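Local coordinates for protein acetone carboxylase alpha subunit (Xanthobacter autotrophicus Py2, PDB 5M45) that is the manganese-binding alpha subunit of a multi-subunit carboxylase and belongs to the hydantoinase B/oxoprolinase family, at residues N445-H451 against E492-P496; T174-D178 against A452-F456; P184-A188 against W438-G442; P82-E87 against M485-W491. All coordinates share one frame; numbering follows the deposited sequence.

Contact 1: N445-H451 against E492-P496; sequences NQYDEIH and ELAEP
Tyr447 OH donates to Leu493 O at 2.7 Å, and this is the shortest polar bond between 445-451 and 492-496. The hydroxyl lies in the carbonyl plane, on a lone pair of Leu493 O, and the carbonyl oxygen sits at the edge of the phenol ring. Leu493 CB also touches the hydroxyl.

Two more carbonyls of 492-496 are taken up by side chains. His451 NE2 gives a fairly straight bond to Ala494 O, 2.8 Å long with an angle of 163° at the hydrogen. The acceptor is in the imidazole plane, but the donor stands above the plane of the carbonyl. The CG of His451 is anti to the backbone N (chi1 -166°), which sends the ring across to the end of the helix. Gln446 NE2 reaches Glu495 O at 3.2 Å with a more bent bond. Its OE1 lies against Pro496, 3.5 Å from Pro496 CB.

The flat groups are braced from their own segment. Gln446 CG packs over the centre of the Tyr447 ring, and Asn445 ND2 lies over a face of the His451 ring. Asn445 OD1 accepts from Tyr447 N at 2.9 Å and from Glu449 N at 3.3 Å, on opposite faces of its amide plane. Glu495 itself turns to Arg524 in a salt bridge. A chain of another protein packs on Gln446, Tyr447 and Leu493.

An Asx turn overlaps a type I beta turn from Asn445 to Asp448. Gln446 and Tyr447 of the turn, with His451 of the following strand, take up three successive carbonyls at and just after the C-terminal end of helix 488-494.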
loop_
_atom_site.group_PDB
_atom_site.type_symbol
_atom_site.label_atom_id
_atom_site.label_comp_id
_atom_site.label_asym_id
_atom_site.label_seq_id
_atom_site.Cartn_x
_atom_site.Cartn_y
_atom_site.Cartn_z
ATOM N N ASN A 445 -19.466 3.860 -11.786
ATOM C CA ASN A 445 -20.545 2.908 -12.080
ATOM C C ASN A 445 -21.926 3.610 -12.223
ATOM O O ASN A 445 -22.040 4.853 -12.301
ATOM C CB ASN A 445 -20.530 1.786 -11.042
ATOM C CG ASN A 445 -20.958 2.261 -9.657
ATOM O OD1 ASN A 445 -21.424 3.418 -9.464
ATOM N ND2 ASN A 445 -20.759 1.386 -8.653
ATOM N N GLN A 446 -22.980 2.809 -12.282
ATOM C CA GLN A 446 -24.355 3.322 -12.449
ATOM C C GLN A 446 -24.879 4.134 -11.246
ATOM O O GLN A 446 -25.901 4.808 -11.355
ATOM C CB GLN A 446 -25.339 2.186 -12.789
ATOM C CG GLN A 446 -25.457 1.043 -11.796
ATOM C CD GLN A 446 -24.553 -0.148 -12.070
ATOM O OE1 GLN A 446 -23.343 0.012 -12.299
ATOM N NE2 GLN A 446 -25.117 -1.347 -12.047
ATOM N N TYR A 447 -24.232 4.013 -10.098
ATOM C CA TYR A 447 -24.584 4.782 -8.894
ATOM C C TYR A 447 -23.687 6.017 -8.737
ATOM O O TYR A 447 -23.699 6.640 -7.678
ATOM C CB TYR A 447 -24.480 3.873 -7.636
ATOM C CG TYR A 447 -25.121 2.490 -7.812
ATOM C CD1 TYR A 447 -26.498 2.347 -7.974
ATOM C CD2 TYR A 447 -24.327 1.328 -7.859
ATOM C CE1 TYR A 447 -27.084 1.110 -8.147
ATOM C CE2 TYR A 447 -24.913 0.065 -8.054
ATOM C CZ TYR A 447 -26.290 -0.046 -8.198
ATOM O OH TYR A 447 -26.879 -1.291 -8.388
ATOM N N ASP A 448 -22.896 6.353 -9.761
ATOM C CA ASP A 448 -21.964 7.504 -9.720
ATOM C C ASP A 448 -20.950 7.458 -8.555
ATOM O O ASP A 448 -20.679 8.458 -7.911
ATOM C CB ASP A 448 -22.750 8.833 -9.744
ATOM C CG ASP A 448 -23.609 8.999 -11.014
ATOM O OD1 ASP A 448 -23.284 8.503 -12.112
ATOM O OD2 ASP A 448 -24.659 9.651 -10.914
ATOM N N GLU A 449 -20.386 6.284 -8.327
ATOM C CA GLU A 449 -19.334 6.044 -7.333
ATOM C C GLU A 449 -18.125 5.381 -7.994
ATOM O O GLU A 449 -18.241 4.707 -9.008
ATOM C CB GLU A 449 -19.828 5.113 -6.228
ATOM C CG GLU A 449 -20.896 5.770 -5.366
ATOM C CD GLU A 449 -21.223 5.000 -4.072
ATOM O OE1 GLU A 449 -21.725 5.697 -3.105
ATOM O OE2 GLU A 449 -20.989 3.761 -4.041
ATOM N N ILE A 450 -16.969 5.568 -7.383
ATOM C CA ILE A 450 -15.761 4.885 -7.752
ATOM C C ILE A 450 -15.988 3.386 -7.556
ATOM O O ILE A 450 -16.551 2.962 -6.526
ATOM C CB ILE A 450 -14.555 5.401 -6.925
ATOM C CG1 ILE A 450 -14.237 6.864 -7.324
ATOM C CG2 ILE A 450 -13.340 4.492 -7.079
ATOM C CD1 ILE A 450 -13.200 7.544 -6.453
ATOM N N HIS A 451 -15.527 2.595 -8.522
ATOM C CA HIS A 451 -15.840 1.161 -8.571
ATOM C C HIS A 451 -14.817 0.323 -9.345
ATOM O O HIS A 451 -14.008 0.853 -10.138
ATOM C CB HIS A 451 -17.252 1.016 -9.215
ATOM C CG HIS A 451 -17.892 -0.327 -9.049
ATOM N ND1 HIS A 451 -18.165 -0.888 -7.814
ATOM C CD2 HIS A 451 -18.404 -1.174 -9.964
ATOM C CE1 HIS A 451 -18.797 -2.040 -7.981
ATOM N NE2 HIS A 451 -18.945 -2.238 -9.282
ATOM N N GLU A 492 -25.782 -7.545 -12.923
ATOM C CA GLU A 492 -26.163 -6.214 -13.427
ATOM C C GLU A 492 -26.333 -5.150 -12.337
ATOM O O GLU A 492 -26.242 -3.971 -12.644
ATOM C CB GLU A 492 -27.386 -6.279 -14.377
ATOM C CG GLU A 492 -27.022 -6.873 -15.746
ATOM C CD GLU A 492 -28.094 -6.745 -16.823
ATOM O OE1 GLU A 492 -29.163 -6.079 -16.632
ATOM O OE2 GLU A 492 -27.874 -7.346 -17.915
ATOM N N LEU A 493 -26.570 -5.555 -11.075
ATOM C CA LEU A 493 -26.567 -4.637 -9.938
ATOM C C LEU A 493 -25.163 -4.233 -9.475
ATOM O O LEU A 493 -25.001 -3.224 -8.769
ATOM C CB LEU A 493 -27.257 -5.251 -8.716
ATOM C CG LEU A 493 -28.695 -5.752 -8.794
ATOM C CD1 LEU A 493 -29.091 -6.253 -7.399
ATOM C CD2 LEU A 493 -29.677 -4.677 -9.275
ATOM N N ALA A 494 -24.167 -5.055 -9.813
ATOM C CA ALA A 494 -22.786 -4.857 -9.366
ATOM C C ALA A 494 -21.798 -4.446 -10.470
ATOM O O ALA A 494 -20.587 -4.328 -10.163
ATOM C CB ALA A 494 -22.301 -6.143 -8.694
ATOM N N GLU A 495 -22.267 -4.228 -11.703
ATOM C CA GLU A 495 -21.399 -3.867 -12.861
ATOM C C GLU A 495 -22.182 -2.923 -13.779
ATOM O O GLU A 495 -23.351 -3.200 -14.029
ATOM C CB GLU A 495 -21.013 -5.126 -13.688
ATOM C CG GLU A 495 -20.438 -6.313 -12.910
ATOM C CD GLU A 495 -20.373 -7.637 -13.689
ATOM O OE1 GLU A 495 -19.615 -8.565 -13.286
ATOM O OE2 GLU A 495 -21.111 -7.789 -14.705
ATOM N N PRO A 496 -21.547 -1.868 -14.339
ATOM C CA PRO A 496 -22.213 -0.984 -15.320
ATOM C C PRO A 496 -22.122 -1.578 -16.732
ATOM O O PRO A 496 -21.508 -1.000 -17.633
ATOM C CB PRO A 496 -21.433 0.325 -15.178
ATOM C CG PRO A 496 -20.042 -0.143 -14.901
ATOM C CD PRO A 496 -20.197 -1.368 -14.016
#

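Contact 2: T174-D178 against A452-F456; sequences THVID and AVNSF. With MN (manganese (II) ion), chain M.
His175 and Phe456 form the aromatic part of this contact. The pair is T-shaped: the edge of Phe456 points at one face of the imidazole, with centroids 4.8 Å apart and planes at 69°. Phe456 CZ stands over the centre of the His175 ring. Phe456 CE1 comes within 3.6 Å of His175 NE2.

The metal bond is made by the same imidazole. His175 ND1 binds the manganese ion at 2.3 Å, and His150 and Asp153 are its other protein ligands. The CG of His175 is anti to its backbone N (chi1 176°), which carries the ring out to both the metal and Phe456. NE2 is hydrogen-bonded to Ser186 OG. The metal bond, the bond to Ser186 and the phenyl edge should together limit rotation of the ring.

Apolar packing completes the contact. Ile177 CG2 lies 3.5 Å from Ala452 O and 4.5 Å from Ala452 CB. No hydrogen bond joins the two segments directly. Their polar side chains are served by other residues: Asp178 OD1 bonds to Thr226 OG1, and Asn454 OD1 accepts from Ser186 N.

The contact sets the end of strand 165-175, and the loop after it, against strand 450-454. Residues 175-178 and 452-456 run in roughly opposite directions, 151° apart. Ile83 of helix 82-85 packs on His175, Ile177 and Phe456, while helix 227-255 packs on Thr174, Val176 and Ile177.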
loop_
_atom_site.group_PDB
_atom_site.type_symbol
_atom_site.label_atom_id
_atom_site.label_comp_id
_atom_site.label_asym_id
_atom_site.label_seq_id
_atom_site.Cartn_x
_atom_site.Cartn_y
_atom_site.Cartn_z
ATOM N N THR A 174 -12.820 -14.055 3.084
ATOM C CA THR A 174 -13.675 -13.675 1.944
ATOM C C THR A 174 -12.789 -13.186 0.789
ATOM O O THR A 174 -11.835 -12.417 1.013
ATOM C CB THR A 174 -14.635 -12.503 2.245
ATOM O OG1 THR A 174 -13.884 -11.386 2.734
ATOM C CG2 THR A 174 -15.685 -12.866 3.272
ATOM N N HIS A 175 -13.105 -13.598 -0.429
ATOM C CA HIS A 175 -12.537 -12.948 -1.620
ATOM C C HIS A 175 -13.215 -11.587 -1.829
ATOM O O HIS A 175 -14.418 -11.553 -2.079
ATOM C CB HIS A 175 -12.722 -13.799 -2.888
ATOM C CG HIS A 175 -12.229 -13.103 -4.127
ATOM N ND1 HIS A 175 -11.019 -13.382 -4.717
ATOM C CD2 HIS A 175 -12.744 -12.046 -4.810
ATOM C CE1 HIS A 175 -10.818 -12.549 -5.728
ATOM N NE2 HIS A 175 -11.853 -11.735 -5.812
ATOM N N VAL A 176 -12.453 -10.491 -1.714
ATOM C CA VAL A 176 -12.999 -9.107 -1.926
ATOM C C VAL A 176 -12.775 -8.652 -3.373
ATOM O O VAL A 176 -11.879 -9.174 -4.079
ATOM C CB VAL A 176 -12.427 -8.069 -0.937
ATOM C CG1 VAL A 176 -12.628 -8.548 0.504
ATOM C CG2 VAL A 176 -10.926 -7.773 -1.196
ATOM N N ILE A 177 -13.556 -7.664 -3.813
ATOM C CA ILE A 177 -13.544 -7.248 -5.215
ATOM C C ILE A 177 -12.180 -6.654 -5.627
ATOM O O ILE A 177 -11.645 -7.001 -6.697
ATOM C CB ILE A 177 -14.705 -6.275 -5.568
ATOM C CG1 ILE A 177 -16.055 -6.943 -5.297
ATOM C CG2 ILE A 177 -14.592 -5.802 -7.049
ATOM C CD1 ILE A 177 -17.241 -5.982 -5.330
ATOM N N ASP A 178 -11.622 -5.765 -4.808
ATOM C CA ASP A 178 -10.319 -5.192 -5.081
ATOM C C ASP A 178 -9.600 -4.761 -3.812
ATOM O O ASP A 178 -10.257 -4.488 -2.775
ATOM C CB ASP A 178 -10.366 -4.036 -6.104
ATOM C CG ASP A 178 -10.655 -2.655 -5.473
ATOM O OD1 ASP A 178 -11.821 -2.367 -5.108
ATOM O OD2 ASP A 178 -9.722 -1.820 -5.364
ATOM N N ALA A 452 -14.870 -0.990 -9.095
ATOM C CA ALA A 452 -14.176 -1.985 -9.902
ATOM C C ALA A 452 -15.063 -3.225 -10.027
ATOM O O ALA A 452 -15.953 -3.446 -9.210
ATOM C CB ALA A 452 -12.831 -2.354 -9.280
ATOM N N VAL A 453 -14.839 -3.980 -11.089
ATOM C CA VAL A 453 -15.554 -5.241 -11.336
ATOM C C VAL A 453 -14.563 -6.424 -11.457
ATOM O O VAL A 453 -13.371 -6.236 -11.802
ATOM C CB VAL A 453 -16.486 -5.179 -12.567
ATOM C CG1 VAL A 453 -17.495 -4.058 -12.397
ATOM C CG2 VAL A 453 -15.744 -4.959 -13.889
ATOM N N ASN A 454 -15.073 -7.612 -11.140
ATOM C CA ASN A 454 -14.313 -8.848 -11.242
ATOM C C ASN A 454 -15.305 -10.011 -11.297
ATOM O O ASN A 454 -15.708 -10.531 -10.258
ATOM C CB ASN A 454 -13.345 -9.016 -10.069
ATOM C CG ASN A 454 -12.342 -10.155 -10.300
ATOM O OD1 ASN A 454 -11.211 -9.924 -10.688
ATOM N ND2 ASN A 454 -12.768 -11.397 -10.043
ATOM N N SER A 455 -15.708 -10.404 -12.509
ATOM C CA SER A 455 -16.756 -11.400 -12.668
ATOM C C SER A 455 -16.292 -12.790 -12.237
ATOM O O SER A 455 -15.193 -13.267 -12.676
ATOM C CB SER A 455 -17.219 -11.502 -14.131
ATOM O OG SER A 455 -18.181 -12.524 -14.253
ATOM N N PHE A 456 -17.143 -13.459 -11.448
ATOM C CA PHE A 456 -16.937 -14.871 -11.063
ATOM C C PHE A 456 -17.755 -15.864 -11.942
ATOM O O PHE A 456 -18.033 -16.994 -11.525
ATOM C CB PHE A 456 -17.160 -15.077 -9.542
ATOM C CG PHE A 456 -15.881 -14.985 -8.725
ATOM C CD1 PHE A 456 -15.255 -13.767 -8.517
ATOM C CD2 PHE A 456 -15.315 -16.127 -8.135
ATOM C CE1 PHE A 456 -14.087 -13.681 -7.782
ATOM C CE2 PHE A 456 -14.159 -16.046 -7.425
ATOM C CZ PHE A 456 -13.539 -14.826 -7.218
HETATM MN MN MN M . -9.404 -14.891 -4.066
#

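Contact 3: P184-A188 against W438-G442; sequences PGSMA and WLQGG
The indole of Trp438 carries Met187 on one face. Met187 CE sits over the six-membered ring, 3.5 Å from its centroid and 10° off the normal, a CH-pi contact. Met187 SD is farther above the same ring, a Met-aromatic contact. Met187 CG covers the inner part of the indole, 3.6 Å from Trp438 CD2. Chi1 (-46°) puts CG over the indole, and the bend at chi2 (-49°) turns SD and CE along it to the six-membered ring. Phe456 and Tyr399 also meet the Trp438 ring.

The second flat group is the amide of Gln440. Its NE2 donates to Met187 O at 3.2 Å. The acceptor lies in the amide plane, whereas the donor stands above the plane of the Met187 carbonyl. Gln440 OE1 takes a weak bond from Met187 N at 2.9 Å. The chain of Gln440 is extended beyond CG, which lets the amide address both backbone polar groups of one residue. NE2 also gives a weak bond to Trp438 O.

Pro184 packs on the glycine backbone, with its CG 3.7 Å from Gly442 N. Gly185 CA lies against Gln440 OE1.

Met187 is thus held at both ends, its backbone by an amide and its side chain by an indole. Its buried N is also weakly bonded to Asn454 OD1. Its side chain touches His150, a manganese ligand. The chemistry is consistent with Met187 being held in place as an apolar neighbour of the metal site.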
loop_
_atom_site.group_PDB
_atom_site.type_symbol
_atom_site.label_atom_id
_atom_site.label_comp_id
_atom_site.label_asym_id
_atom_site.label_seq_id
_atom_site.Cartn_x
_atom_site.Cartn_y
_atom_site.Cartn_z
ATOM N N PRO A 184 -7.471 -2.270 -12.010
ATOM C CA PRO A 184 -8.773 -2.336 -11.351
ATOM C C PRO A 184 -9.486 -3.665 -11.514
ATOM O O PRO A 184 -10.183 -3.894 -12.500
ATOM C CB PRO A 184 -9.570 -1.231 -12.048
ATOM C CG PRO A 184 -9.010 -1.187 -13.438
ATOM C CD PRO A 184 -7.543 -1.500 -13.268
ATOM N N GLY A 185 -9.326 -4.525 -10.527
ATOM C CA GLY A 185 -9.898 -5.873 -10.498
ATOM C C GLY A 185 -9.236 -6.681 -9.385
ATOM O O GLY A 185 -8.315 -6.175 -8.713
ATOM N N SER A 186 -9.666 -7.937 -9.208
ATOM C CA SER A 186 -9.053 -8.843 -8.220
ATOM C C SER A 186 -7.801 -9.525 -8.767
ATOM O O SER A 186 -6.821 -9.694 -8.037
ATOM C CB SER A 186 -10.027 -9.928 -7.762
ATOM O OG SER A 186 -11.350 -9.478 -7.492
ATOM N N MET A 187 -7.845 -9.914 -10.047
ATOM C CA MET A 187 -6.787 -10.684 -10.726
ATOM C C MET A 187 -5.969 -9.758 -11.635
ATOM O O MET A 187 -5.836 -9.958 -12.842
ATOM C CB MET A 187 -7.427 -11.799 -11.567
ATOM C CG MET A 187 -8.513 -12.617 -10.894
ATOM S SD MET A 187 -8.096 -13.266 -9.244
ATOM C CE MET A 187 -9.556 -14.251 -8.976
ATOM N N ALA A 188 -5.450 -8.700 -11.011
ATOM C CA ALA A 188 -5.068 -7.492 -11.714
ATOM C C ALA A 188 -3.723 -7.615 -12.456
ATOM O O ALA A 188 -2.835 -8.382 -12.046
ATOM C CB ALA A 188 -4.982 -6.363 -10.708
ATOM N N TRP A 438 -11.126 -13.812 -16.621
ATOM C CA TRP A 438 -11.584 -12.901 -15.564
ATOM C C TRP A 438 -11.901 -11.497 -16.130
ATOM O O TRP A 438 -10.981 -10.701 -16.460
ATOM C CB TRP A 438 -10.524 -12.808 -14.450
ATOM C CG TRP A 438 -10.256 -14.094 -13.748
ATOM C CD1 TRP A 438 -9.255 -15.001 -14.053
ATOM C CD2 TRP A 438 -10.975 -14.657 -12.635
ATOM N NE1 TRP A 438 -9.312 -16.073 -13.211
ATOM C CE2 TRP A 438 -10.367 -15.916 -12.344
ATOM C CE3 TRP A 438 -12.089 -14.263 -11.898
ATOM C CZ2 TRP A 438 -10.812 -16.753 -11.314
ATOM C CZ3 TRP A 438 -12.552 -15.101 -10.841
ATOM C CH2 TRP A 438 -11.881 -16.336 -10.553
ATOM N N LEU A 439 -13.198 -11.214 -16.288
ATOM C CA LEU A 439 -13.669 -9.911 -16.745
ATOM C C LEU A 439 -13.409 -8.883 -15.630
ATOM O O LEU A 439 -13.876 -9.056 -14.513
ATOM C CB LEU A 439 -15.169 -9.951 -17.119
ATOM C CG LEU A 439 -15.875 -8.658 -17.570
ATOM C CD1 LEU A 439 -17.052 -8.938 -18.479
ATOM C CD2 LEU A 439 -16.336 -7.752 -16.408
ATOM N N GLN A 440 -12.645 -7.851 -15.951
ATOM C CA GLN A 440 -12.212 -6.842 -14.944
ATOM C C GLN A 440 -12.231 -5.435 -15.529
ATOM O O GLN A 440 -12.224 -5.261 -16.744
ATOM C CB GLN A 440 -10.798 -7.153 -14.473
ATOM C CG GLN A 440 -10.693 -8.468 -13.697
ATOM C CD GLN A 440 -9.262 -8.839 -13.391
ATOM O OE1 GLN A 440 -8.684 -8.384 -12.401
ATOM N NE2 GLN A 440 -8.659 -9.643 -14.265
ATOM N N GLY A 441 -12.242 -4.447 -14.654
ATOM C CA GLY A 441 -12.271 -3.039 -15.021
ATOM C C GLY A 441 -12.680 -2.119 -13.896
ATOM O O GLY A 441 -13.043 -2.569 -12.815
ATOM N N GLY A 442 -12.633 -0.814 -14.159
ATOM C CA GLY A 442 -12.956 0.192 -13.152
ATOM C C GLY A 442 -13.260 1.581 -13.698
ATOM O O GLY A 442 -13.154 1.845 -14.902
#

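Contact 4: P82-E87 against M485-W491; sequences PIVEQE and MGDMEIW
Gln86 and Asp487 exchange two hydrogen bonds. Gln86 OE1 accepts from Asp487 N at 3.0 Å in a nearly straight bond, 167° at the hydrogen. Gln86 NE2 donates to Asp487 OD2 at 2.9 Å, on the anti lone pair. The amide and carboxylate planes are 34° apart. With CG anti to the backbone N (chi1 -178°), the extended chain of Gln86 spans the gap between the segments. Its OE1 also rests 3.3 Å from Gly486 CA.

Apolar contacts lie beside this pair. Ile490 CG2 packs on Pro82 CB at 3.7 Å. Pro82 CB also lies over a face of the Trp491 indole, and Ile83 CG1 meets that ring at its edge, 4.1 Å from Trp491 CH2. A carboxylate oxygen also comes close here: Glu87 OE2 is 3.1 Å from Trp491 CZ2, set obliquely to the ring.

The next shell fixes these groups. Trp491 NE1 donates to Met485 O at 2.9 Å, with the acceptor in the indole plane, which holds the ring against Pro82. Pro82 O accepts from both Gln86 N and Glu87 N, closing the turn that presents these two side chains. Trp491 packs on Tyr499 of strand 497-504, and Ile83 on Ile177 and Phe456.

The Gln86 amide, bonded to the backbone N and carboxylate of Asp487, ties the end of helix 82-85 to the N-cap of helix 488-494. A polar and a basic side chain from a chain of another protein also bind the Asp487 carboxylate. The basic partner probably keeps it charged, which links the polar side of this contact to the subunit interface.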
loop_
_atom_site.group_PDB
_atom_site.type_symbol
_atom_site.label_atom_id
_atom_site.label_comp_id
_atom_site.label_asym_id
_atom_site.label_seq_id
_atom_site.Cartn_x
_atom_site.Cartn_y
_atom_site.Cartn_z
ATOM N N PRO A 82 -21.820 -9.867 -4.709
ATOM C CA PRO A 82 -22.336 -11.181 -5.113
ATOM C C PRO A 82 -21.327 -12.332 -5.049
ATOM O O PRO A 82 -21.722 -13.477 -4.919
ATOM C CB PRO A 82 -22.772 -10.980 -6.560
ATOM C CG PRO A 82 -22.945 -9.503 -6.737
ATOM C CD PRO A 82 -22.093 -8.818 -5.701
ATOM N N ILE A 83 -20.047 -12.012 -5.132
ATOM C CA ILE A 83 -18.944 -12.985 -4.999
ATOM C C ILE A 83 -19.088 -13.776 -3.686
ATOM O O ILE A 83 -18.944 -15.014 -3.672
ATOM C CB ILE A 83 -17.578 -12.292 -5.108
ATOM C CG1 ILE A 83 -17.374 -11.657 -6.506
ATOM C CG2 ILE A 83 -16.425 -13.263 -4.814
ATOM C CD1 ILE A 83 -16.179 -10.715 -6.602
ATOM N N VAL A 84 -19.403 -13.056 -2.609
ATOM C CA VAL A 84 -19.626 -13.659 -1.294
ATOM C C VAL A 84 -21.083 -14.117 -1.087
ATOM O O VAL A 84 -21.346 -15.286 -0.755
ATOM C CB VAL A 84 -19.171 -12.690 -0.182
ATOM C CG1 VAL A 84 -19.557 -13.227 1.211
ATOM C CG2 VAL A 84 -17.655 -12.452 -0.278
ATOM N N GLU A 85 -22.021 -13.203 -1.307
ATOM C CA GLU A 85 -23.430 -13.447 -0.975
ATOM C C GLU A 85 -24.137 -14.545 -1.816
ATOM O O GLU A 85 -24.926 -15.338 -1.267
ATOM C CB GLU A 85 -24.206 -12.135 -1.058
ATOM C CG GLU A 85 -25.597 -12.221 -0.441
ATOM C CD GLU A 85 -26.687 -12.833 -1.334
ATOM O OE1 GLU A 85 -27.644 -13.383 -0.712
ATOM O OE2 GLU A 85 -26.610 -12.781 -2.595
ATOM N N GLN A 86 -23.871 -14.581 -3.119
ATOM C CA GLN A 86 -24.506 -15.570 -4.004
ATOM C C GLN A 86 -23.539 -16.726 -4.341
ATOM O O GLN A 86 -23.870 -17.887 -4.129
ATOM C CB GLN A 86 -25.040 -14.930 -5.290
ATOM C CG GLN A 86 -25.745 -15.963 -6.172
ATOM C CD GLN A 86 -26.563 -15.396 -7.326
ATOM O OE1 GLN A 86 -26.083 -14.678 -8.196
ATOM N NE2 GLN A 86 -27.830 -15.766 -7.353
ATOM N N GLU A 87 -22.366 -16.415 -4.886
ATOM C CA GLU A 87 -21.391 -17.464 -5.241
ATOM C C GLU A 87 -20.784 -18.249 -4.058
ATOM O O GLU A 87 -20.291 -19.350 -4.261
ATOM C CB GLU A 87 -20.230 -16.899 -6.048
ATOM C CG GLU A 87 -20.362 -17.002 -7.552
ATOM C CD GLU A 87 -21.516 -16.229 -8.023
ATOM O OE1 GLU A 87 -22.526 -16.924 -8.336
ATOM O OE2 GLU A 87 -21.397 -14.947 -7.991
ATOM N N MET A 485 -22.387 -19.772 -11.613
ATOM C CA MET A 485 -22.130 -18.655 -12.519
ATOM C C MET A 485 -22.793 -17.324 -12.105
ATOM O O MET A 485 -22.448 -16.260 -12.669
ATOM C CB MET A 485 -22.486 -18.983 -13.976
ATOM C CG MET A 485 -23.963 -19.254 -14.230
ATOM S SD MET A 485 -24.392 -19.630 -15.958
ATOM C CE MET A 485 -23.438 -21.140 -16.232
ATOM N N GLY A 486 -23.674 -17.372 -11.108
ATOM C CA GLY A 486 -24.453 -16.208 -10.684
ATOM C C GLY A 486 -25.590 -15.876 -11.640
ATOM O O GLY A 486 -25.542 -16.272 -12.836
ATOM N N ASP A 487 -26.562 -15.150 -11.127
ATOM C CA ASP A 487 -27.669 -14.626 -11.938
ATOM C C ASP A 487 -27.260 -13.383 -12.704
ATOM O O ASP A 487 -26.592 -12.498 -12.149
ATOM C CB ASP A 487 -28.904 -14.296 -11.089
ATOM C CG ASP A 487 -29.727 -15.542 -10.738
ATOM O OD1 ASP A 487 -30.513 -15.995 -11.622
ATOM O OD2 ASP A 487 -29.599 -16.091 -9.593
ATOM N N MET A 488 -27.668 -13.318 -13.975
ATOM C CA MET A 488 -27.451 -12.118 -14.801
ATOM C C MET A 488 -27.993 -10.854 -14.105
ATOM O O MET A 488 -27.331 -9.814 -14.117
ATOM C CB MET A 488 -28.082 -12.258 -16.192
ATOM C CG MET A 488 -27.356 -13.212 -17.118
ATOM S SD MET A 488 -28.037 -13.380 -18.801
ATOM C CE MET A 488 -29.461 -14.412 -18.522
ATOM N N GLU A 489 -29.178 -10.956 -13.493
ATOM C CA GLU A 489 -29.816 -9.787 -12.890
ATOM C C GLU A 489 -29.040 -9.291 -11.646
ATOM O O GLU A 489 -29.072 -8.075 -11.327
ATOM C CB GLU A 489 -31.290 -10.039 -12.537
ATOM C CG GLU A 489 -32.176 -10.215 -13.779
ATOM C CD GLU A 489 -33.630 -10.551 -13.484
ATOM O OE1 GLU A 489 -33.986 -10.996 -12.386
ATOM O OE2 GLU A 489 -34.427 -10.433 -14.448
ATOM N N ILE A 490 -28.377 -10.218 -10.956
ATOM C CA ILE A 490 -27.531 -9.886 -9.807
ATOM C C ILE A 490 -26.194 -9.228 -10.259
ATOM O O ILE A 490 -25.795 -8.193 -9.699
ATOM C CB ILE A 490 -27.272 -11.128 -8.907
ATOM C CG1 ILE A 490 -28.576 -11.628 -8.294
ATOM C CG2 ILE A 490 -26.261 -10.817 -7.808
ATOM C CD1 ILE A 490 -29.269 -10.717 -7.285
ATOM N N TRP A 491 -25.523 -9.808 -11.258
ATOM C CA TRP A 491 -24.309 -9.183 -11.823
ATOM C C TRP A 491 -24.591 -7.753 -12.355
ATOM O O TRP A 491 -23.763 -6.851 -12.168
ATOM C CB TRP A 491 -23.648 -10.032 -12.906
ATOM C CG TRP A 491 -22.968 -11.292 -12.387
ATOM C CD1 TRP A 491 -23.223 -12.565 -12.764
ATOM C CD2 TRP A 491 -21.916 -11.350 -11.433
ATOM N NE1 TRP A 491 -22.404 -13.437 -12.080
ATOM C CE2 TRP A 491 -21.613 -12.714 -11.229
ATOM C CE3 TRP A 491 -21.234 -10.378 -10.680
ATOM C CZ2 TRP A 491 -20.597 -13.137 -10.354
ATOM C CZ3 TRP A 491 -20.250 -10.785 -9.799
ATOM C CH2 TRP A 491 -19.933 -12.173 -9.641
#

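In the fold
All four contacts are buried, but contacts 2 and 3 lie nearer the chain centre and no other protein chain touches their segments. Contacts 1 and 4 are met by a chain of another protein. Contacts 1 and 4 share helix 488-494, using its two ends. Contacts 1 and 2 share strand 450-454, and contact 3 uses its sheet neighbour 440-442. Ser186 of contact 3 bonds to contact 2, and Trp491 of contact 4 packs on Phe456. The chemistry follows the place: an edge-to-face pair at the manganese in 2, a Met-aromatic contact with amide-to-backbone bonds in 3, side-chain bonds to backbone carbonyls at the helix end in 1, and an amide-carboxylate pair near the interface in 4.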